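Local coordinates for protein putative arylalkylamine N-Acetyltransferase 7 (Aedes aegypti, PDB 4FD7) that probably transfers an acetyl group from acetyl-CoA to the amino group of arylalkylamines or related amines, as a member of the GNAT family, at residues A20-L23 with L28-Y31; D140-D145 with L181-T186; G72-L77 with A120-I125; D39-A44 with A80-R85; S13-F18 with I173-A178. All coordinates share one frame; numbering follows the deposited sequence.

Interaction 1. Residues A20-L23 with L28-Y31; sequences AKDL and LVWY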
# COMPACT_ATOMS: atom_id res chain seq x y z
N ALA A 20 -3.45 -21.01 -1.72
CA ALA A 20 -2.70 -20.89 -0.48
C ALA A 20 -3.42 -21.67 0.60
O ALA A 20 -4.53 -22.16 0.40
CB ALA A 20 -2.56 -19.43 -0.09
N LYS A 21 -2.76 -21.81 1.75
CA LYS A 21 -3.32 -22.59 2.84
C LYS A 21 -4.63 -21.98 3.30
O LYS A 21 -4.78 -20.76 3.39
CB LYS A 21 -2.31 -22.65 4.00
CG LYS A 21 -2.36 -23.94 4.79
CD LYS A 21 -2.19 -25.14 3.88
CE LYS A 21 -0.81 -25.20 3.25
NZ LYS A 21 -0.79 -25.99 1.98
N ASP A 22 -5.60 -22.85 3.58
CA ASP A 22 -6.89 -22.40 4.07
C ASP A 22 -6.75 -21.94 5.52
O ASP A 22 -5.67 -22.05 6.10
CB ASP A 22 -7.91 -23.53 3.95
CG ASP A 22 -9.33 -23.02 3.81
OD1 ASP A 22 -10.20 -23.75 3.26
OD2 ASP A 22 -9.59 -21.88 4.24
N LEU A 23 -7.83 -21.44 6.11
CA LEU A 23 -7.81 -20.95 7.49
C LEU A 23 -7.26 -21.95 8.51
O LEU A 23 -6.47 -21.59 9.38
CB LEU A 23 -9.20 -20.51 7.94
CG LEU A 23 -9.59 -19.06 7.69
CD1 LEU A 23 -11.08 -18.87 7.93
CD2 LEU A 23 -8.78 -18.11 8.56
N LEU A 28 -5.01 -26.59 0.73
CA LEU A 28 -5.05 -25.41 -0.11
C LEU A 28 -6.48 -25.00 -0.38
O LEU A 28 -7.41 -25.82 -0.32
CB LEU A 28 -4.38 -25.69 -1.45
CG LEU A 28 -2.87 -25.69 -1.53
CD1 LEU A 28 -2.42 -25.97 -2.96
CD2 LEU A 28 -2.35 -24.36 -1.06
N VAL A 29 -6.66 -23.73 -0.69
CA VAL A 29 -7.94 -23.23 -1.12
C VAL A 29 -7.60 -22.13 -2.11
O VAL A 29 -6.43 -21.76 -2.23
CB VAL A 29 -8.75 -22.72 0.08
CG1 VAL A 29 -8.06 -21.53 0.73
CG2 VAL A 29 -10.20 -22.40 -0.32
N TRP A 30 -8.59 -21.64 -2.84
CA TRP A 30 -8.34 -20.60 -3.82
C TRP A 30 -8.68 -19.24 -3.24
O TRP A 30 -9.62 -19.11 -2.46
CB TRP A 30 -9.18 -20.83 -5.08
CG TRP A 30 -8.63 -21.84 -5.99
CD1 TRP A 30 -8.96 -23.16 -6.05
CD2 TRP A 30 -7.67 -21.61 -7.02
NE1 TRP A 30 -8.25 -23.78 -7.05
CE2 TRP A 30 -7.44 -22.85 -7.66
CE3 TRP A 30 -6.96 -20.49 -7.47
CZ2 TRP A 30 -6.54 -23.00 -8.71
CZ3 TRP A 30 -6.06 -20.64 -8.51
CH2 TRP A 30 -5.86 -21.88 -9.12
N TYR A 31 -7.89 -18.24 -3.63
CA TYR A 31 -8.17 -16.86 -3.27
C TYR A 31 -8.17 -16.05 -4.56
O TYR A 31 -7.66 -16.50 -5.59
CB TYR A 31 -7.05 -16.30 -2.38
CG TYR A 31 -6.90 -16.95 -1.02
CD1 TYR A 31 -7.47 -16.37 0.11
CD2 TYR A 31 -6.18 -18.13 -0.87
CE1 TYR A 31 -7.32 -16.96 1.37
CE2 TYR A 31 -6.03 -18.72 0.37
CZ TYR A 31 -6.60 -18.13 1.49
OH TYR A 31 -6.45 -18.72 2.73
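Ala20 and Val29 form an antiparallel hydrogen-bonded pair near the turn of a beta hairpin. Their backbones are joined twice, by Ala20 N to Val29 O at 3.1 Å and by Val29 N to Ala20 O at 2.9 Å. Lys21 and Leu28 follow as a non-hydrogen-bonded pair whose bonds from CA diverge, and Leu28 CA adds a CA-H...O contact to Ala20 O. A third hydrogen bond comes from a side chain: Tyr31 OH donates to Lys21 O over 2.7 Å, tilted 27° from the carbonyl plane, while that oxygen lies at the edge of the phenol ring. Chi1 of -65°, CG anti to the carbonyl carbon, brings the ring there.

The apolar pair is Ala20 CB with Tyr31 CE2 at 3.6 Å, an oblique approach to the ring. Leu28 CD2 turns back onto the Ala20 carbonyl, 3.3 Å from Ala20 C. The Asp22 carboxylate packs in van der Waals contact beside branched Val29, Asp22 OD1 3.6 Å from Val29 CB. Asp22 OD2 also accepts Leu23 N at 2.6 Å and forms a salt bridge with Arg92. Lys21 bends at chi2 and chi3 so that NZ passes Leu28 CD2 and bonds Gln26 O.

Arg162, within a glycine-rich segment consistent with the one that holds the CoA pyrophosphate in GNAT enzymes, hydrogen-bonds Asp22 O. Tyr31 meets Phe18 on strand 14-21 and reaches Cys90 on strand 88-92.

Interaction 2. Residues D140-D145 with L181-T186; sequences DRYNVD and LKLSAT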
# COMPACT_ATOMS: atom_id res chain seq x y z
N ASP A 140 11.55 11.12 -13.32
CA ASP A 140 12.72 11.37 -14.16
C ASP A 140 13.54 10.11 -14.43
O ASP A 140 14.07 9.94 -15.51
CB ASP A 140 13.60 12.45 -13.54
CG ASP A 140 12.99 13.84 -13.66
OD1 ASP A 140 12.16 14.06 -14.55
OD2 ASP A 140 13.37 14.72 -12.85
N ARG A 141 13.65 9.24 -13.43
CA ARG A 141 14.41 8.00 -13.60
C ARG A 141 13.81 7.10 -14.67
O ARG A 141 14.54 6.46 -15.43
CB ARG A 141 14.51 7.25 -12.28
CG ARG A 141 15.73 7.66 -11.48
CD ARG A 141 15.86 6.86 -10.20
NE ARG A 141 15.88 5.42 -10.43
CZ ARG A 141 15.06 4.56 -9.82
NH1 ARG A 141 14.15 5.01 -8.96
NH2 ARG A 141 15.14 3.26 -10.08
N TYR A 142 12.49 7.04 -14.73
CA TYR A 142 11.85 6.19 -15.73
C TYR A 142 11.27 6.95 -16.93
O TYR A 142 10.75 6.33 -17.86
CB TYR A 142 10.75 5.36 -15.08
CG TYR A 142 11.25 4.23 -14.21
CD1 TYR A 142 11.26 4.33 -12.83
CD2 TYR A 142 11.67 3.03 -14.78
CE1 TYR A 142 11.69 3.27 -12.03
CE2 TYR A 142 12.10 1.98 -13.99
CZ TYR A 142 12.12 2.09 -12.63
OH TYR A 142 12.55 1.01 -11.87
N ASN A 143 11.36 8.28 -16.90
CA ASN A 143 10.78 9.13 -17.94
C ASN A 143 9.31 8.80 -18.12
O ASN A 143 8.86 8.48 -19.23
CB ASN A 143 11.53 8.97 -19.28
CG ASN A 143 11.17 10.06 -20.28
OD1 ASN A 143 10.94 11.20 -19.89
ND2 ASN A 143 11.12 9.71 -21.56
N VAL A 144 8.59 8.81 -17.00
CA VAL A 144 7.14 8.65 -17.03
C VAL A 144 6.49 9.80 -16.29
O VAL A 144 7.13 10.48 -15.48
CB VAL A 144 6.70 7.32 -16.38
CG1 VAL A 144 7.30 6.14 -17.12
CG2 VAL A 144 7.11 7.28 -14.90
N ASP A 145 5.21 10.02 -16.57
CA ASP A 145 4.43 11.04 -15.91
C ASP A 145 3.52 10.47 -14.83
O ASP A 145 2.99 11.22 -14.00
CB ASP A 145 3.59 11.81 -16.95
CG ASP A 145 4.45 12.65 -17.87
OD1 ASP A 145 5.54 13.10 -17.43
OD2 ASP A 145 4.03 12.88 -19.03
N LEU A 181 -0.84 1.92 -17.35
CA LEU A 181 0.31 2.43 -16.60
C LEU A 181 1.49 1.51 -16.81
O LEU A 181 1.32 0.29 -16.91
CB LEU A 181 -0.03 2.52 -15.11
CG LEU A 181 -1.09 3.55 -14.69
CD1 LEU A 181 -1.57 3.22 -13.28
CD2 LEU A 181 -0.54 4.98 -14.73
N LYS A 182 2.69 2.08 -16.87
CA LYS A 182 3.90 1.29 -17.15
C LYS A 182 4.59 0.82 -15.87
O LYS A 182 5.41 -0.09 -15.89
CB LYS A 182 4.91 2.11 -17.96
CG LYS A 182 4.37 2.73 -19.25
CD LYS A 182 5.51 3.42 -19.99
CE LYS A 182 5.04 4.07 -21.28
NZ LYS A 182 6.20 4.58 -22.06
N LEU A 183 4.26 1.47 -14.75
CA LEU A 183 5.09 1.36 -13.57
C LEU A 183 4.27 1.47 -12.31
O LEU A 183 3.32 2.26 -12.25
CB LEU A 183 6.09 2.52 -13.57
CG LEU A 183 7.22 2.63 -12.56
CD1 LEU A 183 8.24 1.51 -12.75
CD2 LEU A 183 7.88 3.97 -12.74
N SER A 184 4.64 0.68 -11.31
CA SER A 184 4.17 0.93 -9.95
C SER A 184 5.39 1.20 -9.09
O SER A 184 6.44 0.61 -9.31
CB SER A 184 3.40 -0.28 -9.40
OG SER A 184 2.89 0.01 -8.09
N ALA A 185 5.28 2.11 -8.13
CA ALA A 185 6.33 2.30 -7.13
C ALA A 185 5.68 2.60 -5.80
O ALA A 185 4.60 3.15 -5.74
CB ALA A 185 7.27 3.41 -7.50
N THR A 186 6.35 2.23 -4.72
CA THR A 186 5.73 2.34 -3.42
C THR A 186 6.81 2.41 -2.36
O THR A 186 7.92 1.92 -2.57
CB THR A 186 4.73 1.16 -3.20
OG1 THR A 186 3.54 1.41 -3.95
CG2 THR A 186 4.36 0.96 -1.73
O HOH W 1 7.06 6.67 -20.74
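Leu183 sets a methyl over the face of the Tyr142 ring, a CH-pi contact within an apolar junction that joins the end of helix 138-142 to the start of strand 183-188. Leu183 CD1 stands over the middle of the ring, 3.9 Å from its centroid and 9° off the normal. The other branch, CD2, lies over the rim on the same face and approaches Tyr142 CD1 to 3.4 Å, so the forked end of the leucine spans the ring from its centre to one side. Having CG anti to the backbone N (chi1 -173°) carries both methyls to the tyrosine.

Strand 183-188 borders the small antiparallel sheet in the C-terminal part of the GNAT fold, on the side of strand 146-155. Its Leu183 and Ala185 both make backbone hydrogen bonds to Leu148 of that strand, the pairing expected of the parallel strands that splay apart around acetyl-CoA in this family. The phenol reaches the adjoining strand 229-236, where Tyr142 OH bonds Ser234 OG.

Past the helix end, where Asn143 adopts positive phi, the chain turns back and Val144 adds a second apolar touch: its CG2 meets Leu183 CD2 at 4.0 Å. The other methyl, Val144 CG1, lies 4.3 Å from CD of Lys182, whose chain is nearly extended. At the solvent-facing rim one water bridges the segments, donating to Asn143 O at 3.0 Å and accepting from Lys182 NZ at 2.6 Å.

Interaction 3. Residues G72-L77 with A120-I125; sequences GDVVAL and AIFQAI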
# COMPACT_ATOMS: atom_id res chain seq x y z
N GLY A 72 -7.89 9.79 12.24
CA GLY A 72 -8.74 10.63 11.43
C GLY A 72 -8.02 11.11 10.18
O GLY A 72 -8.63 11.22 9.11
N ASP A 73 -6.73 11.42 10.32
CA ASP A 73 -5.92 11.80 9.17
C ASP A 73 -5.85 10.69 8.14
O ASP A 73 -6.17 10.89 6.97
CB ASP A 73 -4.49 12.19 9.58
CG ASP A 73 -4.41 13.55 10.25
OD1 ASP A 73 -5.21 14.44 9.91
OD2 ASP A 73 -3.52 13.71 11.11
N VAL A 74 -5.37 9.52 8.57
CA VAL A 74 -5.15 8.49 7.58
C VAL A 74 -6.47 8.06 6.92
O VAL A 74 -6.53 7.82 5.71
CB VAL A 74 -4.33 7.31 8.14
CG1 VAL A 74 -5.15 6.50 9.15
CG2 VAL A 74 -3.77 6.47 7.01
N VAL A 75 -7.54 7.99 7.71
CA VAL A 75 -8.84 7.65 7.15
C VAL A 75 -9.34 8.71 6.15
O VAL A 75 -9.91 8.37 5.10
CB VAL A 75 -9.90 7.44 8.25
CG1 VAL A 75 -11.26 7.20 7.64
CG2 VAL A 75 -9.53 6.27 9.13
N ALA A 76 -9.14 9.98 6.47
CA ALA A 76 -9.50 11.03 5.51
C ALA A 76 -8.77 10.80 4.18
O ALA A 76 -9.39 10.88 3.09
CB ALA A 76 -9.17 12.40 6.07
N LEU A 77 -7.47 10.51 4.27
CA LEU A 77 -6.66 10.22 3.07
C LEU A 77 -7.17 9.04 2.24
O LEU A 77 -7.38 9.16 1.01
CB LEU A 77 -5.19 9.99 3.44
CG LEU A 77 -4.24 9.85 2.24
CD1 LEU A 77 -4.49 11.03 1.32
CD2 LEU A 77 -2.79 9.82 2.67
N ALA A 120 0.38 15.81 14.37
CA ALA A 120 1.82 15.81 14.17
C ALA A 120 2.26 14.44 13.69
O ALA A 120 3.11 14.33 12.81
CB ALA A 120 2.56 16.16 15.46
N ILE A 121 1.65 13.41 14.29
CA ILE A 121 1.97 12.01 14.01
C ILE A 121 1.81 11.65 12.52
O ILE A 121 2.77 11.20 11.88
CB ILE A 121 1.10 11.08 14.87
CG1 ILE A 121 1.58 11.07 16.33
CG2 ILE A 121 1.08 9.66 14.29
CD1 ILE A 121 0.60 10.36 17.27
N PHE A 122 0.62 11.85 11.97
CA PHE A 122 0.47 11.47 10.56
C PHE A 122 1.18 12.45 9.63
O PHE A 122 1.64 12.06 8.57
CB PHE A 122 -0.96 11.20 10.12
CG PHE A 122 -1.04 10.51 8.78
CD1 PHE A 122 -0.73 9.16 8.68
CD2 PHE A 122 -1.36 11.21 7.62
CE1 PHE A 122 -0.74 8.50 7.45
CE2 PHE A 122 -1.39 10.57 6.39
CZ PHE A 122 -1.07 9.20 6.29
N GLN A 123 1.31 13.71 10.04
CA GLN A 123 2.02 14.64 9.18
C GLN A 123 3.46 14.16 9.03
O GLN A 123 4.03 14.22 7.93
CB GLN A 123 1.99 16.06 9.73
CG GLN A 123 2.58 17.06 8.75
CD GLN A 123 1.62 17.42 7.64
OE1 GLN A 123 0.51 17.87 7.90
NE2 GLN A 123 2.04 17.22 6.39
N ALA A 124 4.03 13.68 10.13
CA ALA A 124 5.38 13.12 10.10
C ALA A 124 5.45 11.87 9.24
O ALA A 124 6.39 11.70 8.46
CB ALA A 124 5.87 12.83 11.51
N ILE A 125 4.47 10.98 9.37
CA ILE A 125 4.52 9.77 8.54
C ILE A 125 4.45 10.11 7.05
O ILE A 125 5.28 9.69 6.23
CB ILE A 125 3.42 8.79 8.93
CG1 ILE A 125 3.69 8.26 10.34
CG2 ILE A 125 3.33 7.64 7.90
CD1 ILE A 125 2.52 7.54 10.96
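Phe122 projects from helix 120-136 toward helix 68-81 and carries the contact by itself, meeting three residues of the facing helix in turn. Its CB sits 3.7 Å from Asp73 CB and equally close to the OD2 of that aspartate; the two side chains slide past each other in opposite directions. With CG anti to the backbone N (chi1 -166°), the ring runs on along the partner helix. Phe122 CD2 remains beside Asp73 CB at 3.8 Å, an oblique approach.

Farther out, Val74 covers one face. The CB of Val74 is 4.2 Å from the ring centroid, 24° off the normal and displaced toward the rim, while its CG2 branch touches Phe122 CE1 at 3.7 Å. At the edge, Leu77 CD2 meets Phe122 CE2 at 4.0 Å. CZ at the tip touches both methyls, Val74 CG2 from the side of the covered face and Leu77 CD2 near the ring plane.

The buried carboxylate of Asp73 is satisfied by the residues just before helix 120-136: OD2 bonds Ser119 OG and OD1 bonds Asn118 N, while Ser119 OG also bonds Phe122 N. Phe117 makes an edge-to-face contact with the Phe122 ring.

The short helical segments approach to 9.7 Å at an angle of 51°, an inclined helix-helix packing in which one aromatic fits against residues i, i+1 and i+4 of the helical layer flanking the GNAT sheet.

Interaction 4. Residues D39-A44 with A80-R85; sequences DRFEDA and AMLPDR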
# COMPACT_ATOMS: atom_id res chain seq x y z
N ASP A 39 -19.46 -0.99 -2.54
CA ASP A 39 -20.23 -1.32 -1.34
C ASP A 39 -19.40 -2.03 -0.28
O ASP A 39 -19.92 -2.45 0.75
CB ASP A 39 -21.47 -2.16 -1.69
CG ASP A 39 -21.11 -3.51 -2.26
OD1 ASP A 39 -19.92 -3.76 -2.53
OD2 ASP A 39 -22.03 -4.33 -2.48
N ARG A 40 -18.10 -2.18 -0.53
CA ARG A 40 -17.19 -2.69 0.49
C ARG A 40 -16.18 -1.62 0.94
O ARG A 40 -15.28 -1.91 1.76
CB ARG A 40 -16.44 -3.92 -0.02
CG ARG A 40 -17.32 -5.02 -0.59
CD ARG A 40 -18.38 -5.53 0.40
NE ARG A 40 -17.83 -6.00 1.69
CZ ARG A 40 -17.28 -7.20 1.91
NH1 ARG A 40 -16.83 -7.49 3.13
NH2 ARG A 40 -17.16 -8.10 0.94
N PHE A 41 -16.33 -0.40 0.43
CA PHE A 41 -15.40 0.67 0.80
C PHE A 41 -15.24 0.80 2.33
O PHE A 41 -14.12 0.75 2.84
CB PHE A 41 -15.81 2.02 0.19
CG PHE A 41 -15.42 2.18 -1.26
CD1 PHE A 41 -14.86 1.13 -1.97
CD2 PHE A 41 -15.59 3.39 -1.90
CE1 PHE A 41 -14.49 1.28 -3.30
CE2 PHE A 41 -15.22 3.56 -3.22
CZ PHE A 41 -14.67 2.51 -3.93
N GLU A 42 -16.35 0.91 3.07
CA GLU A 42 -16.20 1.12 4.51
C GLU A 42 -15.59 -0.12 5.14
O GLU A 42 -14.73 0.01 6.04
CB GLU A 42 -17.50 1.53 5.21
CG GLU A 42 -17.27 2.04 6.66
CD GLU A 42 -16.67 3.46 6.74
OE1 GLU A 42 -16.86 4.25 5.79
OE2 GLU A 42 -16.01 3.78 7.76
N ASP A 43 -15.96 -1.31 4.65
CA ASP A 43 -15.42 -2.53 5.24
C ASP A 43 -13.90 -2.46 5.10
O ASP A 43 -13.17 -2.71 6.07
CB ASP A 43 -16.00 -3.78 4.57
CG ASP A 43 -17.46 -4.01 4.93
OD1 ASP A 43 -17.90 -3.48 5.96
OD2 ASP A 43 -18.15 -4.73 4.18
N ALA A 44 -13.45 -2.03 3.92
CA ALA A 44 -12.02 -1.93 3.65
C ALA A 44 -11.38 -0.96 4.63
O ALA A 44 -10.34 -1.27 5.24
CB ALA A 44 -11.77 -1.49 2.22
N ALA A 80 -10.34 9.78 0.49
CA ALA A 80 -10.12 10.57 -0.73
C ALA A 80 -9.61 9.72 -1.88
O ALA A 80 -9.88 10.03 -3.05
CB ALA A 80 -9.16 11.73 -0.47
N MET A 81 -8.86 8.67 -1.57
CA MET A 81 -8.28 7.82 -2.63
C MET A 81 -9.25 6.81 -3.27
O MET A 81 -9.15 6.54 -4.46
CB MET A 81 -7.07 7.05 -2.09
CG MET A 81 -5.89 7.94 -1.68
SD MET A 81 -4.66 6.97 -0.79
CE MET A 81 -4.11 5.86 -2.08
N LEU A 82 -10.14 6.23 -2.47
CA LEU A 82 -11.00 5.14 -2.94
C LEU A 82 -11.79 5.39 -4.24
O LEU A 82 -11.89 4.48 -5.06
CB LEU A 82 -11.97 4.69 -1.83
CG LEU A 82 -11.30 4.03 -0.63
CD1 LEU A 82 -12.21 4.09 0.58
CD2 LEU A 82 -10.95 2.60 -0.96
N PRO A 83 -12.34 6.61 -4.43
CA PRO A 83 -13.12 6.85 -5.65
C PRO A 83 -12.31 6.77 -6.94
O PRO A 83 -12.94 6.86 -8.00
CB PRO A 83 -13.61 8.29 -5.48
CG PRO A 83 -13.61 8.52 -4.02
CD PRO A 83 -12.44 7.76 -3.50
N ASP A 84 -10.98 6.65 -6.86
CA ASP A 84 -10.19 6.51 -8.08
C ASP A 84 -10.40 5.11 -8.66
O ASP A 84 -10.02 4.86 -9.79
CB ASP A 84 -8.71 6.77 -7.82
CG ASP A 84 -8.42 8.21 -7.39
OD1 ASP A 84 -9.31 9.07 -7.55
OD2 ASP A 84 -7.30 8.48 -6.91
N ARG A 85 -11.00 4.22 -7.87
CA ARG A 85 -11.32 2.86 -8.33
C ARG A 85 -10.05 2.11 -8.75
O ARG A 85 -9.98 1.47 -9.80
CB ARG A 85 -12.36 2.88 -9.45
CG ARG A 85 -13.76 3.25 -8.96
CD ARG A 85 -14.84 2.87 -9.98
NE ARG A 85 -16.17 3.21 -9.51
CZ ARG A 85 -17.29 2.95 -10.18
NH1 ARG A 85 -17.24 2.32 -11.35
NH2 ARG A 85 -18.46 3.32 -9.67
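Phe41 lays its ring on Leu82 where the start of helix 41-55 meets the 3-10 segment 82-84 that lies beyond helix 68-81, two helical elements of the GNAT fold that lie in sequence between strands 28-35 and 88-92. The phenylalanine has CG anti to its carbonyl carbon (chi1 -80°), and chi2 of 6° turns the ring plane so that a face, and not the rim, is presented to the leucine. Leu82 CB rests over that face, 3.9 Å from the centroid and 20° off the normal, offset toward the side bearing CD2 and CE2; the nearest side-chain pair is Phe41 CE2 with Leu82 CB at 3.7 Å.

The two side chains run past each other in opposite directions. Leu82 also holds CG anti to its carbonyl carbon, and its chi1 and chi2 together put CD1 at the root of the phenylalanine, 4.2 Å from Phe41 CG. Leu36, in the preceding loop, touches both Phe41 and Leu82, and Ile103 of strand 98-108 packs on the leucine, tying the pair to the sheet.

Beside this apolar contact, Arg40 curls through three successive bends to reach Asp43 within the same segment in a salt bridge. Asp43 OD2 uses its anti lone pair to receive Arg40 NE at 2.8 Å, in the guanidinium plane, while Arg40 NH2 bonds Asp96 O. Across the contact, the carbonyl oxygen Leu82 O lies 3.6 Å from Phe41 CZ.

Interaction 5. Residues S13-F18 with I173-A178; sequences SVWHRF and IPLCRA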
# COMPACT_ATOMS: atom_id res chain seq x y z
N SER A 13 -13.24 -5.89 -11.69
CA SER A 13 -12.56 -6.96 -12.38
C SER A 13 -11.78 -7.82 -11.41
O SER A 13 -11.27 -7.33 -10.40
CB SER A 13 -11.58 -6.39 -13.41
OG SER A 13 -12.30 -5.72 -14.43
N VAL A 14 -11.67 -9.10 -11.73
CA VAL A 14 -10.76 -9.97 -11.00
C VAL A 14 -9.42 -9.98 -11.70
O VAL A 14 -9.32 -10.30 -12.89
CB VAL A 14 -11.30 -11.41 -10.88
CG1 VAL A 14 -10.30 -12.29 -10.11
CG2 VAL A 14 -12.65 -11.38 -10.18
N TRP A 15 -8.37 -9.62 -10.98
CA TRP A 15 -7.06 -9.47 -11.60
C TRP A 15 -6.14 -10.66 -11.46
O TRP A 15 -5.30 -10.89 -12.33
CB TRP A 15 -6.35 -8.21 -11.07
CG TRP A 15 -7.13 -6.95 -11.37
CD1 TRP A 15 -7.73 -6.12 -10.47
CD2 TRP A 15 -7.41 -6.40 -12.67
NE1 TRP A 15 -8.35 -5.09 -11.12
CE2 TRP A 15 -8.17 -5.23 -12.47
CE3 TRP A 15 -7.08 -6.78 -13.97
CZ2 TRP A 15 -8.62 -4.44 -13.53
CZ3 TRP A 15 -7.53 -5.99 -15.03
CH2 TRP A 15 -8.29 -4.83 -14.80
N HIS A 16 -6.27 -11.40 -10.36
CA HIS A 16 -5.32 -12.46 -10.05
C HIS A 16 -5.98 -13.54 -9.19
O HIS A 16 -6.84 -13.25 -8.36
CB HIS A 16 -4.13 -11.84 -9.31
CG HIS A 16 -3.05 -12.81 -8.96
ND1 HIS A 16 -2.45 -13.64 -9.89
CD2 HIS A 16 -2.43 -13.06 -7.79
CE1 HIS A 16 -1.52 -14.37 -9.30
NE2 HIS A 16 -1.48 -14.03 -8.02
N ARG A 17 -5.59 -14.79 -9.42
CA ARG A 17 -6.07 -15.90 -8.58
C ARG A 17 -4.89 -16.76 -8.18
O ARG A 17 -3.93 -16.90 -8.94
CB ARG A 17 -7.11 -16.76 -9.32
CG ARG A 17 -8.38 -16.01 -9.70
CD ARG A 17 -9.40 -16.97 -10.31
NE ARG A 17 -10.53 -16.31 -10.96
CZ ARG A 17 -11.65 -15.96 -10.34
NH1 ARG A 17 -11.79 -16.18 -9.04
NH2 ARG A 17 -12.62 -15.37 -11.02
N PHE A 18 -4.95 -17.35 -6.99
CA PHE A 18 -3.83 -18.14 -6.51
C PHE A 18 -4.30 -19.11 -5.43
O PHE A 18 -5.36 -18.90 -4.82
CB PHE A 18 -2.73 -17.23 -5.96
CG PHE A 18 -3.16 -16.44 -4.75
CD1 PHE A 18 -2.96 -16.94 -3.47
CD2 PHE A 18 -3.77 -15.20 -4.89
CE1 PHE A 18 -3.37 -16.22 -2.35
CE2 PHE A 18 -4.18 -14.47 -3.77
CZ PHE A 18 -3.96 -14.97 -2.51
N ILE A 173 0.24 -6.00 -11.64
CA ILE A 173 0.73 -6.23 -12.99
C ILE A 173 -0.42 -6.22 -14.01
O ILE A 173 -0.40 -5.41 -14.95
CB ILE A 173 1.62 -7.50 -13.08
CG1 ILE A 173 2.91 -7.31 -12.28
CG2 ILE A 173 1.95 -7.79 -14.51
CD1 ILE A 173 3.73 -8.56 -12.15
N PRO A 174 -1.43 -7.10 -13.85
CA PRO A 174 -2.52 -6.98 -14.83
C PRO A 174 -3.32 -5.69 -14.68
O PRO A 174 -3.79 -5.16 -15.70
CB PRO A 174 -3.40 -8.22 -14.56
CG PRO A 174 -3.03 -8.66 -13.19
CD PRO A 174 -1.61 -8.26 -12.95
N LEU A 175 -3.48 -5.17 -13.47
CA LEU A 175 -4.23 -3.92 -13.28
C LEU A 175 -3.58 -2.77 -14.05
O LEU A 175 -4.27 -2.01 -14.74
CB LEU A 175 -4.33 -3.55 -11.79
CG LEU A 175 -4.93 -2.17 -11.45
CD1 LEU A 175 -6.37 -2.02 -11.95
CD2 LEU A 175 -4.86 -1.90 -9.95
N CYS A 176 -2.25 -2.66 -13.98
CA CYS A 176 -1.54 -1.59 -14.68
C CYS A 176 -1.64 -1.78 -16.19
O CYS A 176 -1.76 -0.81 -16.93
CB CYS A 176 -0.07 -1.53 -14.29
SG CYS A 176 0.24 -0.82 -12.67
N ARG A 177 -1.56 -3.02 -16.64
CA ARG A 177 -1.62 -3.26 -18.07
C ARG A 177 -2.98 -2.83 -18.58
O ARG A 177 -3.09 -2.28 -19.68
CB ARG A 177 -1.38 -4.75 -18.38
CG ARG A 177 0.05 -5.21 -18.12
CD ARG A 177 0.39 -6.47 -18.91
NE ARG A 177 1.66 -7.05 -18.48
CZ ARG A 177 1.86 -8.34 -18.24
NH1 ARG A 177 0.87 -9.21 -18.40
NH2 ARG A 177 3.06 -8.76 -17.84
N ALA A 178 -4.00 -3.08 -17.77
CA ALA A 178 -5.37 -2.78 -18.16
C ALA A 178 -5.66 -1.28 -18.26
O ALA A 178 -6.34 -0.83 -19.17
CB ALA A 178 -6.36 -3.46 -17.23
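Trp15 fills a shallow hollow on the surface of helix 172-179, whose floor is the backbone of Leu175 and whose walls are Pro174, Ala178 and the leucine side chain. The six-membered ring lies on the floor: Leu175 CA is 4.0 Å from its centroid and only 9° off the normal, so a backbone CA of the helix lies over the ring face in a CH-pi contact. At one end the methyl bump of Ala178 presses on the outer rim, its CB 3.4 Å from Trp15 CH2. Toward the pyrrole side, Leu175 CD1 fills in beneath CE2, NE1 and CZ2, reaching Trp15 CZ2 at 3.7 Å.

The proline ring meets the base of the side chain. Pro174 CG lies 4.0 Å from Trp15 CB and 3.3 Å from Trp15 O. Chi1 of -61°, with CG anti to the carbonyl carbon, brings the indole down into the hollow. On the opposite face of the ring, Ser13 CB packs 3.5 Å above the plane toward the rim, so the indole is held between the residue that precedes its strand and the helix. Trp15 NE1 hydrogen-bonds Asp35 OD1, fixing the rotation of the ring.

Strand and helix segments run nearly antiparallel, at 160°, with axes 8.0 Å apart. Trp15 and His16 both face Val33 in a classic beta bulge, and His16 NE2 bonds Glu167 on helix 164-170. Covering of the edge strand by the broken helix after the glycine-rich CoA loop, here 164-170 and 172-179, is a sheet-helix packing consistent with the GNAT fold.

Interactions 1 and 5 share strand 14-21 and touch through the Tyr31 N to Phe18 O bond, but the first is hairpin pairing by backbone hydrogen bonds whereas the second is an indole lying on a helix. Interaction 2 connects with interaction 5 where Leu181 N meets Cys176 O, as helix 172-179 leads to strand 183-188. Interactions 3 and 4 both use helix 68-81, their centres about 17 Å apart. Interaction 3 is the buried one; the other four are partly buried, and interaction 2 includes a bridging water. Aromatic CH-pi contacts recur in interactions 2 to 5, while interaction 1 alone has direct hydrogen bonds between its segments.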